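PDB 4CIC: transcriptional regulator, BadM/Rrf2 family from Thermincola potens, which probably binds DNA as an Rrf2-type winged helix-turn-helix transcription factor and, as an IscR protein, probably regulates genes of iron-sulfur cluster biogenesis. Local coordinates for residues Ile83-Glu88 with Val127-Thr132. The protein carries 3 engineered substitutions. Sequence-based numbering, arbitrary orientation.
Sequences IIRVLE and VLDSIT. With NA (sodium ion), chain D.
Ile84 and Leu128 face each other where helix 80-87 meets the C-terminal part of helix 112-129, their CA atoms 8.5 Å apart, a separation that side chains fill between 83-88 and 127-132, while a backbone hydrogen bond ties Leu128 to Gly81 just beyond. Leu128 reaches across with CD1 to meet CG1 of Ile84 at 4.2 Å, the two branched chains crossing at about a right angle. Both are buried: Val15 of helix 9-23 packs on Ile84, and Val120 of the second subunit on Leu128, so aliphatic residues suit both places. At the partly exposed margin, Arg85 and Asp129 form an end-on salt bridge, opposite charges with two N-H groups matched to two oxygens. Arg85 NH2 lies 2.8 Å from OD2 of Asp129, and Arg85 NH1 3.1 Å from OD1 of Asp129, each oxygen using its syn lone pair. This double bond pattern holds both groups in rotation, their planes nearly coplanar at 29°. An extended chain from CG to NE lets Arg85 span the gap, and its NH2 also pairs with Glu125. The carbonyl oxygens of Arg85, Val86 and Glu88 bind a sodium ion. The contact joins the probable DNA-binding, helix-turn-helix part of this Rrf2-family fold to long helix 112-129, which packs against the other subunit.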
loop_
_atom_site.group_PDB
_atom_site.type_symbol
_atom_site.label_atom_id
_atom_site.label_comp_id
_atom_site.label_asym_id
_atom_site.label_seq_id
_atom_site.Cartn_x
_atom_site.Cartn_y
_atom_site.Cartn_z
ATOM N N ILE A 83 -2.809 -8.509 12.825
ATOM C CA ILE A 83 -3.856 -7.581 13.206
ATOM C C ILE A 83 -4.594 -7.109 11.948
ATOM O O ILE A 83 -5.826 -7.077 11.901
ATOM C CB ILE A 83 -3.258 -6.359 13.927
ATOM C CG1 ILE A 83 -2.539 -6.808 15.204
ATOM C CG2 ILE A 83 -4.329 -5.321 14.161
ATOM C CD1 ILE A 83 -1.660 -5.708 15.807
ATOM N N ILE A 84 -3.832 -6.762 10.916
ATOM C CA ILE A 84 -4.428 -6.294 9.673
ATOM C C ILE A 84 -5.286 -7.398 9.039
ATOM O O ILE A 84 -6.396 -7.143 8.597
ATOM C CB ILE A 84 -3.337 -5.815 8.691
ATOM C CG1 ILE A 84 -2.597 -4.592 9.270
ATOM C CG2 ILE A 84 -3.928 -5.489 7.337
ATOM C CD1 ILE A 84 -3.502 -3.500 9.776
ATOM N N ARG A 85 -4.785 -8.624 8.999
ATOM C CA ARG A 85 -5.584 -9.732 8.463
ATOM C C ARG A 85 -6.929 -9.936 9.167
ATOM O O ARG A 85 -7.959 -10.177 8.524
ATOM C CB ARG A 85 -4.796 -11.032 8.486
ATOM C CG ARG A 85 -3.796 -11.146 7.363
ATOM C CD ARG A 85 -3.132 -12.494 7.390
ATOM N NE ARG A 85 -1.951 -12.502 6.543
ATOM C CZ ARG A 85 -0.725 -12.260 6.989
ATOM N NH1 ARG A 85 -0.539 -12.002 8.275
ATOM N NH2 ARG A 85 0.308 -12.282 6.156
ATOM N N VAL A 86 -6.917 -9.827 10.488
ATOM C CA VAL A 86 -8.146 -9.956 11.264
ATOM C C VAL A 86 -9.164 -8.877 10.845
ATOM O O VAL A 86 -10.344 -9.162 10.606
ATOM C CB VAL A 86 -7.839 -9.859 12.759
ATOM C CG1 VAL A 86 -9.094 -9.503 13.536
ATOM C CG2 VAL A 86 -7.232 -11.162 13.230
ATOM N N LEU A 87 -8.706 -7.642 10.717
ATOM C CA LEU A 87 -9.634 -6.546 10.478
ATOM C C LEU A 87 -10.165 -6.540 9.044
ATOM O O LEU A 87 -11.253 -6.041 8.770
ATOM C CB LEU A 87 -8.972 -5.210 10.806
ATOM C CG LEU A 87 -8.521 -5.042 12.262
ATOM C CD1 LEU A 87 -7.785 -3.721 12.409
ATOM C CD2 LEU A 87 -9.705 -5.129 13.211
ATOM N N GLU A 88 -9.386 -7.085 8.127
ATOM C CA GLU A 88 -9.806 -7.044 6.723
ATOM C C GLU A 88 -10.756 -8.185 6.354
ATOM O O GLU A 88 -10.784 -9.214 7.016
ATOM C CB GLU A 88 -8.584 -6.957 5.826
ATOM C CG GLU A 88 -8.219 -5.499 5.515
ATOM C CD GLU A 88 -8.046 -4.618 6.768
ATOM O OE1 GLU A 88 -7.155 -4.908 7.583
ATOM O OE2 GLU A 88 -8.757 -3.598 6.921
ATOM N N VAL A 127 6.681 -6.671 4.911
ATOM C CA VAL A 127 7.012 -5.700 5.955
ATOM C C VAL A 127 6.160 -5.946 7.185
ATOM O O VAL A 127 6.695 -6.047 8.303
ATOM C CB VAL A 127 6.805 -4.235 5.500
ATOM C CG1 VAL A 127 6.984 -3.275 6.681
ATOM C CG2 VAL A 127 7.779 -3.884 4.376
ATOM N N LEU A 128 4.850 -6.094 6.998
ATOM C CA LEU A 128 3.958 -6.170 8.166
ATOM C C LEU A 128 4.090 -7.493 8.914
ATOM O O LEU A 128 3.770 -7.587 10.108
ATOM C CB LEU A 128 2.507 -5.899 7.794
ATOM C CG LEU A 128 2.255 -4.492 7.214
ATOM C CD1 LEU A 128 0.813 -4.330 6.834
ATOM C CD2 LEU A 128 2.675 -3.434 8.234
ATOM N N ASP A 129 4.572 -8.521 8.230
ATOM C CA ASP A 129 4.821 -9.781 8.919
ATOM C C ASP A 129 6.179 -9.779 9.614
ATOM O O ASP A 129 6.458 -10.650 10.429
ATOM C CB ASP A 129 4.716 -10.954 7.939
ATOM C CG ASP A 129 3.276 -11.339 7.652
ATOM O OD1 ASP A 129 2.368 -10.852 8.374
ATOM O OD2 ASP A 129 3.055 -12.148 6.725
ATOM N N SER A 130 7.017 -8.800 9.289
ATOM C CA SER A 130 8.370 -8.757 9.831
ATOM C C SER A 130 8.425 -7.967 11.124
ATOM O O SER A 130 9.467 -7.913 11.768
ATOM C CB SER A 130 9.334 -8.128 8.826
ATOM O OG SER A 130 9.172 -6.719 8.784
ATOM N N ILE A 131 7.304 -7.351 11.495
ATOM C CA ILE A 131 7.270 -6.497 12.691
ATOM C C ILE A 131 6.269 -7.051 13.682
ATOM O O ILE A 131 5.103 -7.247 13.347
ATOM C CB ILE A 131 6.838 -5.057 12.313
ATOM C CG1 ILE A 131 7.859 -4.442 11.353
ATOM C CG2 ILE A 131 6.689 -4.175 13.551
ATOM C CD1 ILE A 131 7.341 -3.219 10.604
ATOM N N THR A 132 6.698 -7.286 14.921
ATOM C CA THR A 132 5.752 -7.717 15.930
ATOM C C THR A 132 5.480 -6.581 16.906
ATOM O O THR A 132 6.176 -5.562 16.906
ATOM C CB THR A 132 6.279 -8.892 16.784
ATOM O OG1 THR A 132 7.424 -8.460 17.525
ATOM C CG2 THR A 132 6.656 -10.076 15.905
HETATM NA NA NA D . -10.440 -10.679 8.637
#